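Local coordinates for protein chintase (Rhizomucor miehei, PDB 5YUQ) that probably hydrolyses the beta-1,4 linkages of chitin as a family 18 glycoside hydrolase, in an active site shaped as a tunnel, at residues P150-N155 against Q159-K164; F176-Y181 against K216-A221; N127-F132 against A170-A175. All coordinates share one frame; numbering follows the deposited sequence.

Interaction 1 of 3, residues P150-N155 against Q159-K164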
# COMPACT_ATOMS: atom_id res chain seq x y z
N PRO A 150 -5.68 4.64 3.28
CA PRO A 150 -5.99 3.51 4.15
C PRO A 150 -7.34 2.89 3.80
O PRO A 150 -8.02 3.34 2.88
CB PRO A 150 -6.03 4.14 5.55
CG PRO A 150 -6.38 5.59 5.29
CD PRO A 150 -5.71 5.93 3.99
N THR A 151 -7.74 1.87 4.56
CA THR A 151 -8.93 1.08 4.23
C THR A 151 -10.24 1.75 4.65
O THR A 151 -11.32 1.20 4.44
CB THR A 151 -8.83 -0.32 4.84
OG1 THR A 151 -8.39 -0.20 6.20
CG2 THR A 151 -7.81 -1.16 4.07
N ALA A 152 -10.14 2.94 5.23
CA ALA A 152 -11.32 3.75 5.51
C ALA A 152 -10.99 5.19 5.16
O ALA A 152 -9.83 5.59 5.21
CB ALA A 152 -11.72 3.63 6.98
N PRO A 153 -12.03 5.96 4.84
CA PRO A 153 -11.78 7.36 4.48
C PRO A 153 -10.95 8.17 5.47
O PRO A 153 -11.03 7.91 6.64
CB PRO A 153 -13.20 7.95 4.32
CG PRO A 153 -14.02 6.83 3.93
CD PRO A 153 -13.38 5.55 4.55
N PHE A 154 -10.23 9.16 4.99
CA PHE A 154 -9.35 9.98 5.82
C PHE A 154 -10.03 10.48 7.09
O PHE A 154 -11.22 10.83 7.08
CB PHE A 154 -8.90 11.21 5.04
CG PHE A 154 -8.08 10.89 3.82
CD1 PHE A 154 -6.96 10.07 3.91
CD2 PHE A 154 -8.41 11.44 2.59
CE1 PHE A 154 -6.20 9.79 2.78
CE2 PHE A 154 -7.66 11.18 1.47
CZ PHE A 154 -6.55 10.36 1.56
N ASN A 155 -9.26 10.52 8.17
CA ASN A 155 -9.77 10.97 9.47
C ASN A 155 -10.23 12.41 9.49
O ASN A 155 -9.60 13.29 8.91
CB ASN A 155 -8.70 10.80 10.55
CG ASN A 155 -8.50 9.36 10.95
OD1 ASN A 155 -9.25 8.47 10.55
ND2 ASN A 155 -7.48 9.12 11.77
N GLN A 159 -10.38 12.50 14.55
CA GLN A 159 -9.65 11.27 14.24
C GLN A 159 -10.58 10.11 13.93
O GLN A 159 -10.23 8.95 14.16
CB GLN A 159 -8.65 10.91 15.35
CG GLN A 159 -7.58 11.97 15.61
CD GLN A 159 -6.46 11.44 16.48
OE1 GLN A 159 -6.59 10.40 17.12
NE2 GLN A 159 -5.34 12.15 16.48
N GLN A 160 -11.75 10.41 13.42
CA GLN A 160 -12.67 9.42 13.05
C GLN A 160 -12.74 9.34 11.51
O GLN A 160 -12.76 10.37 10.90
CB GLN A 160 -14.04 9.69 13.52
CG GLN A 160 -14.13 9.85 15.03
CD GLN A 160 -13.67 8.61 15.81
OE1 GLN A 160 -12.90 8.70 16.70
NE2 GLN A 160 -14.17 7.50 15.45
N PRO A 161 -12.81 8.14 10.93
CA PRO A 161 -12.91 8.12 9.46
C PRO A 161 -14.10 8.93 8.97
O PRO A 161 -15.21 8.81 9.51
CB PRO A 161 -13.14 6.64 9.15
CG PRO A 161 -12.45 5.92 10.29
CD PRO A 161 -12.71 6.78 11.50
N SER A 162 -13.87 9.74 7.95
CA SER A 162 -14.93 10.57 7.39
C SER A 162 -16.05 9.71 6.81
O SER A 162 -15.80 8.67 6.19
CB SER A 162 -14.33 11.50 6.33
OG SER A 162 -13.38 12.39 6.91
N THR A 163 -17.30 10.13 7.03
CA THR A 163 -18.44 9.41 6.48
C THR A 163 -18.98 10.17 5.28
O THR A 163 -19.81 9.66 4.53
CB THR A 163 -19.56 9.21 7.53
OG1 THR A 163 -19.98 10.48 8.02
CG2 THR A 163 -19.05 8.36 8.69
N LYS A 164 -18.48 11.38 5.10
CA LYS A 164 -18.86 12.22 3.96
C LYS A 164 -17.69 13.11 3.58
O LYS A 164 -17.43 14.10 4.25
CB LYS A 164 -20.07 13.10 4.34
CG LYS A 164 -20.39 14.21 3.34
CD LYS A 164 -21.27 13.73 2.20
CE LYS A 164 -21.89 14.90 1.44
NZ LYS A 164 -20.85 15.78 0.81

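Interaction 2 of 3, residues F176-Y181 against K216-A221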
# COMPACT_ATOMS: atom_id res chain seq x y z
N PHE A 176 -7.62 7.17 -6.12
CA PHE A 176 -7.35 6.88 -4.72
C PHE A 176 -6.94 5.43 -4.65
O PHE A 176 -7.74 4.52 -4.94
CB PHE A 176 -8.62 7.11 -3.90
CG PHE A 176 -9.11 8.55 -3.92
CD1 PHE A 176 -9.74 9.07 -5.04
CD2 PHE A 176 -8.95 9.37 -2.81
CE1 PHE A 176 -10.18 10.38 -5.07
CE2 PHE A 176 -9.39 10.68 -2.82
CZ PHE A 176 -10.01 11.20 -3.95
N TYR A 177 -5.68 5.19 -4.31
CA TYR A 177 -5.13 3.83 -4.31
C TYR A 177 -5.30 3.21 -2.93
O TYR A 177 -4.57 3.56 -2.01
CB TYR A 177 -3.64 3.86 -4.65
CG TYR A 177 -3.26 4.31 -6.06
CD1 TYR A 177 -4.22 4.74 -6.97
CD2 TYR A 177 -1.94 4.30 -6.46
CE1 TYR A 177 -3.86 5.15 -8.25
CE2 TYR A 177 -1.57 4.70 -7.74
CZ TYR A 177 -2.53 5.12 -8.63
OH TYR A 177 -2.16 5.51 -9.89
N ILE A 178 -6.25 2.29 -2.79
CA ILE A 178 -6.54 1.70 -1.48
C ILE A 178 -5.50 0.66 -1.08
O ILE A 178 -5.30 -0.34 -1.77
CB ILE A 178 -7.93 1.04 -1.46
CG1 ILE A 178 -9.01 2.07 -1.76
CG2 ILE A 178 -8.20 0.40 -0.11
CD1 ILE A 178 -10.40 1.47 -1.93
N MET A 179 -4.87 0.89 0.07
CA MET A 179 -3.85 -0.03 0.55
C MET A 179 -4.51 -1.16 1.33
O MET A 179 -4.43 -1.23 2.56
CB MET A 179 -2.82 0.72 1.39
CG MET A 179 -2.02 1.70 0.54
SD MET A 179 -0.84 2.69 1.48
CE MET A 179 -0.25 1.48 2.67
N ALA A 180 -5.17 -2.05 0.59
CA ALA A 180 -5.86 -3.19 1.19
C ALA A 180 -4.88 -4.32 1.47
O ALA A 180 -5.03 -5.42 0.96
CB ALA A 180 -6.96 -3.67 0.27
N TYR A 181 -3.89 -4.02 2.28
CA TYR A 181 -2.91 -5.01 2.69
C TYR A 181 -2.36 -4.54 4.03
O TYR A 181 -2.71 -3.45 4.48
CB TYR A 181 -1.82 -5.20 1.63
CG TYR A 181 -1.32 -3.95 0.93
CD1 TYR A 181 -0.51 -3.04 1.60
CD2 TYR A 181 -1.58 -3.72 -0.41
CE1 TYR A 181 -0.03 -1.91 0.97
CE2 TYR A 181 -1.09 -2.60 -1.06
CZ TYR A 181 -0.31 -1.70 -0.37
OH TYR A 181 0.19 -0.58 -1.00
N LYS A 216 -16.24 -0.32 -0.30
CA LYS A 216 -17.59 0.12 0.05
C LYS A 216 -17.55 1.37 0.92
O LYS A 216 -18.36 2.27 0.74
CB LYS A 216 -18.38 -0.98 0.77
CG LYS A 216 -18.65 -2.21 -0.08
CD LYS A 216 -19.26 -1.87 -1.41
CE LYS A 216 -19.50 -3.12 -2.24
NZ LYS A 216 -20.18 -4.17 -1.44
N ALA A 217 -16.60 1.43 1.85
CA ALA A 217 -16.49 2.59 2.73
C ALA A 217 -16.13 3.85 1.96
O ALA A 217 -16.68 4.92 2.21
CB ALA A 217 -15.48 2.33 3.84
N TRP A 218 -15.20 3.73 1.01
CA TRP A 218 -14.76 4.88 0.23
C TRP A 218 -15.86 5.36 -0.75
O TRP A 218 -16.01 6.55 -0.96
CB TRP A 218 -13.41 4.70 -0.43
CG TRP A 218 -12.25 4.84 0.46
CD1 TRP A 218 -11.61 3.82 1.19
CD2 TRP A 218 -11.47 6.02 0.70
NE1 TRP A 218 -10.54 4.32 1.83
CE2 TRP A 218 -10.42 5.66 1.57
CE3 TRP A 218 -11.56 7.34 0.30
CZ2 TRP A 218 -9.51 6.55 2.00
CZ3 TRP A 218 -10.67 8.20 0.70
CH2 TRP A 218 -9.62 7.82 1.55
N ILE A 219 -16.59 4.42 -1.28
CA ILE A 219 -17.71 4.79 -2.15
C ILE A 219 -18.80 5.48 -1.33
O ILE A 219 -19.35 6.52 -1.73
CB ILE A 219 -18.30 3.58 -2.91
CG1 ILE A 219 -17.29 3.04 -3.94
CG2 ILE A 219 -19.60 3.95 -3.62
CD1 ILE A 219 -17.74 1.77 -4.63
N ALA A 220 -19.10 4.92 -0.16
CA ALA A 220 -20.14 5.49 0.70
C ALA A 220 -19.82 6.92 1.13
O ALA A 220 -20.73 7.74 1.34
CB ALA A 220 -20.38 4.60 1.92
N ALA A 221 -18.54 7.23 1.25
CA ALA A 221 -18.11 8.56 1.66
C ALA A 221 -17.99 9.55 0.50
O ALA A 221 -17.69 10.72 0.71
CB ALA A 221 -16.79 8.49 2.43

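Interaction 3 of 3, residues N127-F132 against A170-A175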
# COMPACT_ATOMS: atom_id res chain seq x y z
N ASN A 127 -6.43 20.05 4.92
CA ASN A 127 -5.18 20.61 4.42
C ASN A 127 -4.58 19.75 3.31
O ASN A 127 -3.94 20.27 2.40
CB ASN A 127 -4.17 20.76 5.57
CG ASN A 127 -4.54 21.87 6.53
OD1 ASN A 127 -5.36 22.74 6.21
ND2 ASN A 127 -3.92 21.86 7.70
N TYR A 128 -4.80 18.45 3.41
CA TYR A 128 -4.38 17.52 2.37
C TYR A 128 -5.08 17.86 1.07
O TYR A 128 -4.47 17.92 0.01
CB TYR A 128 -4.77 16.10 2.77
CG TYR A 128 -3.94 14.96 2.23
CD1 TYR A 128 -2.80 15.16 1.47
CD2 TYR A 128 -4.33 13.65 2.51
CE1 TYR A 128 -2.04 14.06 1.01
CE2 TYR A 128 -3.59 12.56 2.06
CZ TYR A 128 -2.46 12.77 1.31
OH TYR A 128 -1.75 11.67 0.88
N LEU A 129 -6.39 18.11 1.15
CA LEU A 129 -7.13 18.52 -0.04
C LEU A 129 -6.64 19.86 -0.56
O LEU A 129 -6.49 20.04 -1.77
CB LEU A 129 -8.64 18.57 0.25
CG LEU A 129 -9.51 18.99 -0.94
CD1 LEU A 129 -9.19 18.11 -2.15
CD2 LEU A 129 -10.97 18.88 -0.57
N LYS A 130 -6.35 20.79 0.36
CA LYS A 130 -5.80 22.08 -0.04
C LYS A 130 -4.51 21.87 -0.83
O LYS A 130 -4.27 22.54 -1.83
CB LYS A 130 -5.53 22.96 1.17
CG LYS A 130 -5.59 24.43 0.83
CD LYS A 130 -5.49 25.30 2.07
CE LYS A 130 -5.68 26.77 1.70
NZ LYS A 130 -5.18 27.73 2.74
N LEU A 131 -3.69 20.93 -0.38
CA LEU A 131 -2.47 20.60 -1.09
C LEU A 131 -2.74 20.10 -2.50
O LEU A 131 -2.10 20.55 -3.45
CB LEU A 131 -1.67 19.56 -0.31
CG LEU A 131 -0.42 19.00 -1.00
CD1 LEU A 131 0.55 20.11 -1.33
CD2 LEU A 131 0.22 17.98 -0.07
N PHE A 132 -3.69 19.18 -2.66
CA PHE A 132 -4.00 18.69 -3.99
C PHE A 132 -4.55 19.79 -4.89
O PHE A 132 -4.24 19.84 -6.08
CB PHE A 132 -4.99 17.53 -3.93
CG PHE A 132 -4.34 16.20 -3.75
CD1 PHE A 132 -3.61 15.63 -4.78
CD2 PHE A 132 -4.46 15.51 -2.56
CE1 PHE A 132 -3.00 14.38 -4.63
CE2 PHE A 132 -3.86 14.26 -2.39
CZ PHE A 132 -3.13 13.70 -3.44
N ALA A 170 -13.10 14.21 -4.94
CA ALA A 170 -13.29 13.49 -6.18
C ALA A 170 -13.06 14.38 -7.40
O ALA A 170 -12.60 13.92 -8.44
CB ALA A 170 -14.69 12.87 -6.23
N SER A 171 -13.37 15.67 -7.29
CA SER A 171 -13.20 16.54 -8.45
C SER A 171 -11.77 17.03 -8.67
O SER A 171 -11.45 17.60 -9.72
CB SER A 171 -14.17 17.73 -8.40
OG SER A 171 -13.83 18.62 -7.35
N THR A 172 -10.89 16.79 -7.70
CA THR A 172 -9.52 17.29 -7.79
C THR A 172 -8.53 16.17 -8.00
O THR A 172 -7.59 16.31 -8.79
CB THR A 172 -9.12 18.05 -6.50
OG1 THR A 172 -10.06 19.10 -6.26
CG2 THR A 172 -7.73 18.65 -6.63
N VAL A 173 -8.73 15.07 -7.29
CA VAL A 173 -7.79 13.96 -7.30
C VAL A 173 -8.20 12.92 -8.32
O VAL A 173 -9.37 12.53 -8.38
CB VAL A 173 -7.70 13.33 -5.88
CG1 VAL A 173 -6.82 12.06 -5.90
CG2 VAL A 173 -7.16 14.35 -4.89
N ASP A 174 -7.26 12.46 -9.13
CA ASP A 174 -7.60 11.53 -10.19
C ASP A 174 -7.96 10.14 -9.67
O ASP A 174 -8.91 9.53 -10.15
CB ASP A 174 -6.45 11.43 -11.21
CG ASP A 174 -6.23 12.74 -11.92
OD1 ASP A 174 -7.21 13.25 -12.52
OD2 ASP A 174 -5.12 13.29 -11.83
N ALA A 175 -7.21 9.64 -8.70
CA ALA A 175 -7.44 8.28 -8.22
C ALA A 175 -6.97 8.10 -6.81
O ALA A 175 -6.02 8.76 -6.36
CB ALA A 175 -6.77 7.25 -9.14

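Interaction 1 of 3, residues P150-N155 against Q159-K164
N155 and P161 form an isolated beta bridge, their CA atoms 4.2 Å apart, that pinches together the long loop after strand 144-149 of the family 18 TIM barrel. The tight part lies around F154 and S162. The carbonyl oxygen of F154 accepts the backbone N of S162 at 3.0 Å, the donor lying 41° out of the carbonyl plane. In the conformer of S162 described here, one of two modelled, OG also donates to F154 O, at 2.7 Å and almost in line with C=O; with OG lying beside its own backbone N (chi1 -63°), one residue grips the oxygen twice. Just next to this, the P153 ring lies against the backbone of S162, with CB 3.3 Å from S162 O. Around the P161 ring the contact is looser and nearer solvent: A152 CB meets P161 CB at 4.0 Å, and the CB of Q160 points away from the 150-155 segment. N155 lies alongside the Q159 backbone, but its amide finds its polar partner elsewhere, ND2 donating to N110 O. The N155 backbone adds a weaker touch, its CA lying 3.4 Å from Q160 O in a CA-H...O contact.

Interaction 2 of 3, residues F176-Y181 against K216-A221
I178 and W218 mark the nearest approach of the two backbones, with CA atoms 9.0 Å apart, so the strand and the helix meet through side chains and share no hydrogen bond. This is the layered packing of a TIM barrel: strand 175-178 belongs to the barrel wall, and helix 211-220 lies outside it, on the chain's way to the next parallel strand, 228-240. F176 points toward the helix, and I178 reaches it with the tip of its side chain, whereas Y177 between them turns inward, where its side chain meets V229 and M348.

A single large residue, W218, bridges the gap. Its CG sits beside the backbone N (chi1 -77°), and chi2 near 90° turns the indole broadside to its CA-CB bond, spreading the ring system across both strand residues. The six-membered ring serves F176: W218 CZ3 comes within 4.1 Å of F176 CD2. The two rings are inclined at 44° with centroids 5.9 Å apart, an oblique pairing. The five-membered ring serves I178, whose extended CG1 branch brings CD1 to 4.1 Å from W218 CD1. The I178 and W218 side chains run past each other in opposite directions. These are contacts at ordinary van der Waals distance, and the two segments bury only 140 Å² between them.

All three residues are buried, and V149 of the adjoining strand touches both I178 and W218, extending the apolar layer. F154, from the loop after that strand, meets the indole edge-to-face. The one polar atom of the indole is also provided for: W218 NE1 donates a hydrogen bond to the carbonyl oxygen of P150.

Interaction 3 of 3, residues N127-F132 against A170-A175
F132, T172 and V173 make a buried, largely apolar contact on the outside of the barrel, where helix 124-139 packs against the end of the short helix 168-172 and the turn into strand 175-178. The main touch is a CH-pi contact: V173 CG2 stands over one face of the F132 ring, 3.7 Å from its centroid and 17° off the ring normal. The methyl leans toward the root of the ring, with F132 CG its closest atom at 3.6 Å. V173 CG1 lies anti to the backbone N (chi1 174°), leaving CG2 as the branch that projects over the phenyl face.

T172 approaches the same residue from the backbone side. Its methyl, CG2, rests 3.7 Å from F132 O and 4.0 Å from F132 CB, while the hydroxyl turns back to its own helix and bonds to N168 O. L129, one helical turn before F132, reaches T172 more loosely, CD1 lying 4.3 Å from OG1.

In the TIM barrel, helix 124-139 links strands 101-105 and 144-149, and helix 168-172 precedes the next strand, so the contact joins neighbouring parts of the outer layer above strand 144-149. L145 and T147 of that strand touch F132, and T147 touches V173 as well. R136, farther along helix 124-139, supplies a polar link, forming a salt bridge with D174 and a hydrogen bond to T172 O. Within the helix itself F132 is packed against Y128, its CE2 lying 3.8 Å above the plane of the tyrosine ring and toward the rim.

In the fold
From the N terminus, helix 124-139 supplies the first side of interaction 3. The chain then runs through strand 144-149 into the loop that interaction 1 closes on itself over a short span, before helix 168-172 brings residues 170-175 back to complete interaction 3. Interaction 1 therefore lies wholly within the larger excursion of interaction 3. Residues 176-181 follow directly, and interaction 2 opens there, in series with both, closing when helix 211-220 returns to the barrel. Interaction 1 meets both others: F154 touches Y128, and P153 packs against A221. Together the three tie consecutive strands 144-149 and 175-178 to the helices and loop packed around them.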